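L-iditol 2-dehydrogenase (Clostridium scindens, PDB 4OH1) probably oxidises polyols such as L-iditol with NAD+, as a zinc-dependent member of the medium-chain alcohol dehydrogenase family. Local coordinates at the interface of chains A and B and the interface of chains A and C. Numbering follows the deposited sequence. Chains: chain A/B/C, L-iditol 2-dehydrogenase.

Contact 1: the interface of chains A and B. Residues chain A 270-272, 274, 295-299; chain B 284, 288-289, 292-293.
The phenol ring of A:Tyr274 carries B:Leu284 on one face, with the CB methylene 3.5 Å above the plane and displaced toward the rim, in a CH-pi contact. The hydroxyl OH of A:Tyr274 lies at the edge of the A:Tyr270 ring, in plane. Ring carbons of both tyrosines take the leucine side chains of helix 284-290 of chain B. B:Tyr289 holds CG anti to its backbone N (chi1 171°) and sets ring carbon CD1 3.3 Å from the carbonyl O of A:Ala272, while its own carbonyl O packs against CB of A:Ile299. B:Leu284 crosses obliquely and divides its branches: CD1 follows the A:Tyr274 ring, while CD2 comes to 3.8 Å from CD1 of A:Tyr270. Farther along, B:Leu288 lies alongside A:Tyr270 and points the same way; its CD1 methyl is 3.6 Å from ring carbon CD2 and also meets CG2 of A:Ile295. Past the helix the contact turns polar along the end of strand 294-297 of chain A. The amide N of A:Gly297 donates to the carbonyl O of B:Lys293 at 3.1 Å, nearly along the C=O axis. Such backbone pairing, in a two-fold interface, suits the edge-to-edge strand association by which coenzyme domains of this family commonly dimerise. B:Gln292, extended with CG anti to its backbone N (chi1 -161°), offers an in-plane lone pair of its amide oxygen OE1 to the backbone N of A:Ile299 at 2.8 Å.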
# COMPACT_ATOMS: atom_id res chain seq x y z
N TYR A 270 -14.17 -8.89 9.62
CA TYR A 270 -15.02 -9.27 10.73
C TYR A 270 -14.88 -8.22 11.78
O TYR A 270 -13.92 -8.18 12.52
CB TYR A 270 -14.62 -10.67 11.23
CG TYR A 270 -14.87 -11.73 10.19
CD1 TYR A 270 -16.11 -12.34 10.06
CD2 TYR A 270 -13.89 -12.09 9.28
CE1 TYR A 270 -16.36 -13.32 9.06
CE2 TYR A 270 -14.12 -13.03 8.29
CZ TYR A 270 -15.35 -13.66 8.20
OH TYR A 270 -15.55 -14.55 7.18
N PHE A 271 -15.85 -7.33 11.81
CA PHE A 271 -15.84 -6.14 12.68
C PHE A 271 -16.93 -6.11 13.74
O PHE A 271 -16.95 -5.20 14.56
CB PHE A 271 -15.93 -4.84 11.82
CG PHE A 271 -17.22 -4.67 11.08
CD1 PHE A 271 -17.39 -5.19 9.82
CD2 PHE A 271 -18.25 -3.93 11.62
CE1 PHE A 271 -18.61 -5.03 9.11
CE2 PHE A 271 -19.49 -3.77 10.92
CZ PHE A 271 -19.66 -4.32 9.68
N ALA A 272 -17.85 -7.06 13.70
CA ALA A 272 -18.88 -7.15 14.71
C ALA A 272 -18.30 -7.58 16.05
O ALA A 272 -17.18 -8.09 16.14
CB ALA A 272 -19.93 -8.12 14.28
N TYR A 274 -18.67 -10.38 18.66
CA TYR A 274 -19.20 -11.75 18.57
C TYR A 274 -19.63 -12.28 19.97
O TYR A 274 -19.22 -11.77 21.01
CB TYR A 274 -18.19 -12.63 17.80
CG TYR A 274 -18.05 -12.18 16.34
CD1 TYR A 274 -17.17 -11.16 15.98
CD2 TYR A 274 -18.84 -12.72 15.34
CE1 TYR A 274 -17.08 -10.73 14.66
CE2 TYR A 274 -18.76 -12.28 14.03
CZ TYR A 274 -17.90 -11.28 13.70
OH TYR A 274 -17.87 -10.83 12.41
N ILE A 295 -8.26 -12.70 5.56
CA ILE A 295 -9.25 -12.58 6.64
C ILE A 295 -8.73 -11.59 7.68
O ILE A 295 -7.63 -11.77 8.24
CB ILE A 295 -9.41 -13.97 7.28
CG1 ILE A 295 -10.05 -14.89 6.23
CG2 ILE A 295 -10.27 -13.89 8.53
CD1 ILE A 295 -10.00 -16.32 6.60
N HIS A 296 -9.51 -10.57 7.94
CA HIS A 296 -9.10 -9.49 8.81
C HIS A 296 -10.08 -9.25 9.92
O HIS A 296 -11.31 -9.37 9.74
CB HIS A 296 -9.07 -8.15 8.07
CG HIS A 296 -8.38 -8.19 6.75
ND1 HIS A 296 -7.02 -8.12 6.63
CD2 HIS A 296 -8.87 -8.24 5.49
CE1 HIS A 296 -6.68 -8.15 5.36
NE2 HIS A 296 -7.78 -8.25 4.64
N GLY A 297 -9.53 -8.83 11.04
CA GLY A 297 -10.31 -8.17 12.07
C GLY A 297 -10.26 -6.65 11.98
O GLY A 297 -9.59 -6.06 11.12
N MSE A 298 -10.98 -6.00 12.89
CA MSE A 298 -11.12 -4.54 12.93
C MSE A 298 -11.49 -4.11 14.38
O MSE A 298 -12.60 -4.42 14.87
CB MSE A 298 -12.21 -4.11 11.93
CG MSE A 298 -11.90 -2.81 11.14
SE MSE A 298 -11.74 -1.34 12.38
CE MSE A 298 -13.69 -1.18 12.77
N ILE A 299 -10.57 -3.42 15.08
CA ILE A 299 -10.93 -2.77 16.37
C ILE A 299 -10.79 -1.23 16.41
O ILE A 299 -9.69 -0.65 16.31
CB ILE A 299 -10.22 -3.38 17.63
CG1 ILE A 299 -10.89 -2.77 18.92
CG2 ILE A 299 -8.67 -3.23 17.52
CD1 ILE A 299 -11.05 -3.66 20.17
N LEU B 284 -13.44 -15.46 16.35
CA LEU B 284 -13.88 -14.18 15.82
C LEU B 284 -13.72 -13.06 16.82
O LEU B 284 -13.37 -11.93 16.47
CB LEU B 284 -15.34 -14.29 15.38
CG LEU B 284 -15.48 -15.23 14.17
CD1 LEU B 284 -16.88 -15.63 14.01
CD2 LEU B 284 -14.96 -14.58 12.89
N LEU B 288 -9.84 -11.81 15.97
CA LEU B 288 -10.19 -10.84 14.97
C LEU B 288 -10.73 -9.57 15.58
O LEU B 288 -10.12 -8.54 15.42
CB LEU B 288 -11.20 -11.43 13.95
CG LEU B 288 -10.68 -12.64 13.17
CD1 LEU B 288 -11.55 -12.95 11.94
CD2 LEU B 288 -9.23 -12.49 12.76
N TYR B 289 -11.87 -9.61 16.24
CA TYR B 289 -12.41 -8.40 16.81
C TYR B 289 -11.41 -7.74 17.80
O TYR B 289 -11.03 -6.61 17.56
CB TYR B 289 -13.76 -8.65 17.44
CG TYR B 289 -14.23 -7.46 18.21
CD1 TYR B 289 -14.71 -6.33 17.56
CD2 TYR B 289 -14.12 -7.44 19.59
CE1 TYR B 289 -15.11 -5.26 18.26
CE2 TYR B 289 -14.52 -6.37 20.31
CZ TYR B 289 -15.00 -5.28 19.65
OH TYR B 289 -15.39 -4.22 20.41
N GLN B 292 -7.42 -7.82 15.98
CA GLN B 292 -7.23 -7.25 14.70
C GLN B 292 -6.15 -8.04 13.89
O GLN B 292 -5.29 -7.46 13.25
CB GLN B 292 -6.88 -5.75 14.86
CG GLN B 292 -7.11 -5.00 13.54
CD GLN B 292 -7.06 -3.49 13.64
OE1 GLN B 292 -8.06 -2.83 13.94
NE2 GLN B 292 -5.88 -2.93 13.36
N LYS B 293 -6.19 -9.35 13.96
CA LYS B 293 -5.24 -10.16 13.22
C LYS B 293 -5.57 -10.21 11.72
O LYS B 293 -6.68 -9.90 11.30
CB LYS B 293 -5.12 -11.55 13.82
CG LYS B 293 -4.50 -11.58 15.21
CD LYS B 293 -4.69 -12.95 15.85
CE LYS B 293 -3.99 -13.00 17.21
NZ LYS B 293 -4.03 -14.39 17.71

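Contact 2: the interface of chains A and C. Residues chain A 112, 114-115, 303; chain C 112, 114-115, 303.
The segment that follows the short helix 110-113 of each chain meets the loop carrying A:Trp303 or C:Trp303 in the other, reciprocally about the two-fold axis. Each indole lies flat on the partner's backbone: CA of C:Gly115 sits 3.5 Å above the plane of A:Trp303, over its centre, in a CH-pi contact with both rings. A:Gly115 does the same for C:Trp303. The glycine, with no side chain and a positive phi of 89°, lets the ring come down directly on the main chain. CG of the tryptophan is anti to the carbonyl carbon (chi1 -48°), and the two indoles reach tip to tip, their CZ2 atoms 3.6 Å apart. The far benzo corner extends over the helix end, where CZ3 of A:Trp303 lies 3.4 Å from the carbonyl O of C:Cys112. In chain A, NE1 of A:Trp303 donates at 2.9 Å to an in-plane lone pair of the carbonyl O of A:Gly115, tilted 26° from the ring plane; chain C repeats it. This bond helps fix the indole's rotation while it covers the partner's glycine. Because A:Cys112 and C:Cys112 each ligate a four-cysteine structural zinc, the site sets the two structural-zinc lobes, presumably ordered by the metal, against the partner's tryptophan loops and probably steadies the tetramer.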
# COMPACT_ATOMS: atom_id res chain seq x y z
N CYS A 112 0.78 3.63 20.99
CA CYS A 112 0.48 5.00 20.74
C CYS A 112 1.59 5.56 19.90
O CYS A 112 1.32 6.15 18.89
CB CYS A 112 0.33 5.82 22.05
SG CYS A 112 -1.42 5.80 22.59
N GLU A 114 3.67 4.26 17.89
CA GLU A 114 3.79 3.62 16.59
C GLU A 114 2.61 4.05 15.73
O GLU A 114 2.50 3.64 14.60
CB GLU A 114 3.85 2.10 16.73
CG GLU A 114 5.26 1.58 17.19
CD GLU A 114 5.32 0.10 17.44
OE1 GLU A 114 4.29 -0.58 17.28
OE2 GLU A 114 6.39 -0.42 17.85
N GLY A 115 1.76 4.93 16.26
CA GLY A 115 0.62 5.41 15.49
C GLY A 115 -0.63 4.55 15.66
O GLY A 115 -1.70 4.87 15.08
N TRP A 303 -7.47 7.48 13.78
CA TRP A 303 -7.34 8.66 12.94
C TRP A 303 -8.46 8.86 11.94
O TRP A 303 -8.21 9.41 10.90
CB TRP A 303 -6.02 8.60 12.17
CG TRP A 303 -4.84 8.24 13.05
CD1 TRP A 303 -3.98 7.21 12.84
CD2 TRP A 303 -4.38 8.92 14.24
NE1 TRP A 303 -3.03 7.19 13.84
CE2 TRP A 303 -3.24 8.24 14.69
CE3 TRP A 303 -4.82 10.03 14.97
CZ2 TRP A 303 -2.54 8.61 15.84
CZ3 TRP A 303 -4.13 10.39 16.13
CH2 TRP A 303 -3.01 9.69 16.54
N CYS C 112 -2.61 16.35 13.43
CA CYS C 112 -2.35 15.46 14.52
C CYS C 112 -3.41 14.40 14.50
O CYS C 112 -3.09 13.25 14.54
CB CYS C 112 -2.34 16.20 15.88
SG CYS C 112 -0.64 16.75 16.28
N GLU C 114 -5.26 13.22 12.22
CA GLU C 114 -5.26 12.40 11.01
C GLU C 114 -4.03 11.50 11.06
O GLU C 114 -3.81 10.72 10.15
CB GLU C 114 -5.26 13.27 9.76
CG GLU C 114 -6.67 13.87 9.43
CD GLU C 114 -6.68 14.82 8.26
OE1 GLU C 114 -5.62 15.06 7.68
OE2 GLU C 114 -7.76 15.38 7.94
N GLY C 115 -3.27 11.55 12.15
CA GLY C 115 -2.09 10.70 12.28
C GLY C 115 -0.82 11.33 11.72
O GLY C 115 0.28 10.72 11.79
N TRP C 303 6.01 8.56 13.87
CA TRP C 303 5.88 7.25 14.46
C TRP C 303 7.07 6.32 14.23
O TRP C 303 6.88 5.14 14.17
CB TRP C 303 4.64 6.54 13.92
CG TRP C 303 3.41 7.43 13.95
CD1 TRP C 303 2.62 7.73 12.89
CD2 TRP C 303 2.82 8.11 15.09
NE1 TRP C 303 1.59 8.56 13.29
CE2 TRP C 303 1.68 8.78 14.64
CE3 TRP C 303 3.15 8.20 16.45
CZ2 TRP C 303 0.88 9.56 15.48
CZ3 TRP C 303 2.36 9.00 17.28
CH2 TRP C 303 1.25 9.65 16.79

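Contact 3: the interface of chains A and C. Residues chain A 92, 138-143, 303, 306; chain C 107-108, 110, 113.
C:Arg113 and A:Phe142 reach toward each other tip to tip and end stacked, the guanidinium and phenyl planes 25° apart. The guanidinium carbon CZ is 3.9 Å from the ring centroid, a cation-pi contact, and ring carbon CE2 lies under the inner part of the group, 3.3 Å from NE. On the opposite face of the guanidinium is the carbonyl O of C:Cys108 from its own chain, making the flat group the middle layer of a sandwich. The arginine leaves its backbone with CG anti to the carbonyl carbon and bends at chi3 (-43°), which carries the head along the phenyl face to the main chain. There NH1 donates to the carbonyl O of A:Ile141 at 2.7 Å, approaching from above the carbonyl plane, and makes a weaker bond to the carbonyl O of A:Ser139. NH2 adds another weak bond to the A:Ile141 oxygen. Two main-chain carbonyls and an aromatic face together would favour a positive charge. At the base of the arginine, its own carbonyl O rests 3.4 Å from CD of A:Pro306. The site thus inserts the arginine at the end of the zinc-lobe helix 110-113 of chain C against the 138-143 segment and the start of helix 305-311 of chain A, apparently helping to lock the pair.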
# COMPACT_ATOMS: atom_id res chain seq x y z
N PHE A 92 -10.13 26.19 21.20
CA PHE A 92 -11.53 25.76 21.41
C PHE A 92 -12.25 26.88 22.13
O PHE A 92 -11.70 27.49 23.04
CB PHE A 92 -11.58 24.47 22.22
CG PHE A 92 -10.93 23.29 21.55
CD1 PHE A 92 -11.63 22.53 20.65
CD2 PHE A 92 -9.64 22.95 21.84
CE1 PHE A 92 -11.05 21.43 20.06
CE2 PHE A 92 -9.04 21.88 21.24
CZ PHE A 92 -9.77 21.09 20.34
N MSE A 138 -9.42 17.76 25.45
CA MSE A 138 -9.45 18.48 24.18
C MSE A 138 -9.04 17.62 22.95
O MSE A 138 -9.55 17.81 21.89
CB MSE A 138 -8.55 19.72 24.29
CG MSE A 138 -7.08 19.41 24.49
SE MSE A 138 -6.03 21.02 25.06
CE MSE A 138 -4.23 20.17 25.06
N SER A 139 -8.14 16.67 23.12
CA SER A 139 -7.77 15.76 22.09
C SER A 139 -8.93 14.92 21.59
O SER A 139 -8.87 14.42 20.50
CB SER A 139 -6.67 14.83 22.55
OG SER A 139 -7.14 13.90 23.54
N GLN A 140 -10.03 14.84 22.34
CA GLN A 140 -11.18 14.05 21.95
C GLN A 140 -12.19 14.87 21.24
O GLN A 140 -13.17 14.33 20.86
CB GLN A 140 -11.84 13.41 23.18
CG GLN A 140 -10.87 12.51 23.92
CD GLN A 140 -11.44 11.93 25.20
OE1 GLN A 140 -11.17 12.44 26.28
NE2 GLN A 140 -12.18 10.82 25.09
N ILE A 141 -11.99 16.17 21.06
CA ILE A 141 -13.08 17.02 20.62
C ILE A 141 -12.80 17.53 19.25
O ILE A 141 -11.74 18.09 19.04
CB ILE A 141 -13.24 18.24 21.56
CG1 ILE A 141 -13.74 17.79 22.92
CG2 ILE A 141 -14.17 19.27 21.00
CD1 ILE A 141 -15.07 17.09 22.92
N PHE A 142 -13.78 17.41 18.35
CA PHE A 142 -13.57 17.73 16.92
C PHE A 142 -14.58 18.70 16.43
O PHE A 142 -15.75 18.48 16.53
CB PHE A 142 -13.70 16.45 16.02
CG PHE A 142 -12.60 15.45 16.22
CD1 PHE A 142 -12.67 14.53 17.24
CD2 PHE A 142 -11.46 15.54 15.48
CE1 PHE A 142 -11.61 13.64 17.47
CE2 PHE A 142 -10.38 14.65 15.69
CZ PHE A 142 -10.48 13.69 16.68
N PRO A 143 -14.15 19.78 15.82
CA PRO A 143 -15.17 20.70 15.34
C PRO A 143 -15.78 20.25 14.02
O PRO A 143 -15.13 19.60 13.19
CB PRO A 143 -14.41 22.02 15.16
CG PRO A 143 -13.09 21.58 14.79
CD PRO A 143 -12.81 20.34 15.67
N TRP A 303 -7.47 7.48 13.78
CA TRP A 303 -7.34 8.66 12.94
C TRP A 303 -8.46 8.86 11.94
O TRP A 303 -8.21 9.41 10.90
CB TRP A 303 -6.02 8.60 12.17
CG TRP A 303 -4.84 8.24 13.05
CD1 TRP A 303 -3.98 7.21 12.84
CD2 TRP A 303 -4.38 8.92 14.24
NE1 TRP A 303 -3.03 7.19 13.84
CE2 TRP A 303 -3.24 8.24 14.69
CE3 TRP A 303 -4.82 10.03 14.97
CZ2 TRP A 303 -2.54 8.61 15.84
CZ3 TRP A 303 -4.13 10.39 16.13
CH2 TRP A 303 -3.01 9.69 16.54
N PRO A 306 -11.56 13.17 11.55
CA PRO A 306 -11.63 14.28 10.59
C PRO A 306 -12.24 13.84 9.25
O PRO A 306 -13.17 14.51 8.72
CB PRO A 306 -10.17 14.75 10.49
CG PRO A 306 -9.61 14.36 11.83
CD PRO A 306 -10.20 13.03 12.10
N GLY C 107 -1.49 17.11 19.49
CA GLY C 107 -2.51 16.10 19.67
C GLY C 107 -3.91 16.64 19.54
O GLY C 107 -4.87 15.90 19.77
N CYS C 108 -4.06 17.90 19.14
CA CYS C 108 -5.41 18.41 19.00
C CYS C 108 -5.63 19.37 17.86
O CYS C 108 -6.59 20.12 17.88
CB CYS C 108 -5.93 19.00 20.34
SG CYS C 108 -4.97 20.32 20.99
N GLU C 110 -5.78 19.23 13.29
CA GLU C 110 -6.31 18.29 12.30
C GLU C 110 -5.22 17.35 11.81
O GLU C 110 -5.43 16.12 11.71
CB GLU C 110 -6.97 19.00 11.13
CG GLU C 110 -7.52 17.99 10.14
CD GLU C 110 -8.36 18.61 9.06
OE1 GLU C 110 -9.47 18.99 9.42
OE2 GLU C 110 -7.94 18.71 7.86
N ARG C 113 -4.68 14.78 14.40
CA ARG C 113 -5.72 13.78 14.53
C ARG C 113 -6.09 13.02 13.24
O ARG C 113 -7.06 12.25 13.22
CB ARG C 113 -6.88 14.42 15.23
CG ARG C 113 -6.40 14.67 16.68
CD ARG C 113 -7.35 15.43 17.50
NE ARG C 113 -7.95 16.57 16.83
CZ ARG C 113 -8.90 17.32 17.42
NH1 ARG C 113 -9.28 17.04 18.67
NH2 ARG C 113 -9.46 18.32 16.76

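Two different two-fold interfaces meet on chain A. Contact 1 joins it to chain B; contacts 2 and 3 join it to chain C. Between the centres of their C-alpha atoms, contacts 2 and 3 are about 12 Å apart, whereas contact 1 lies about 21 Å from contact 2 and 26 Å from contact 3. A:Trp303 belongs to both contacts with chain C, and helix 110-113 of chain C supplies residues to each, making them neighbouring parts of one surface. Strand 294-297 of contact 1 leads shortly into the A:Trp303 loop, which may couple the interfaces. Used together, they could build the deposited tetramer as a dimer of dimers.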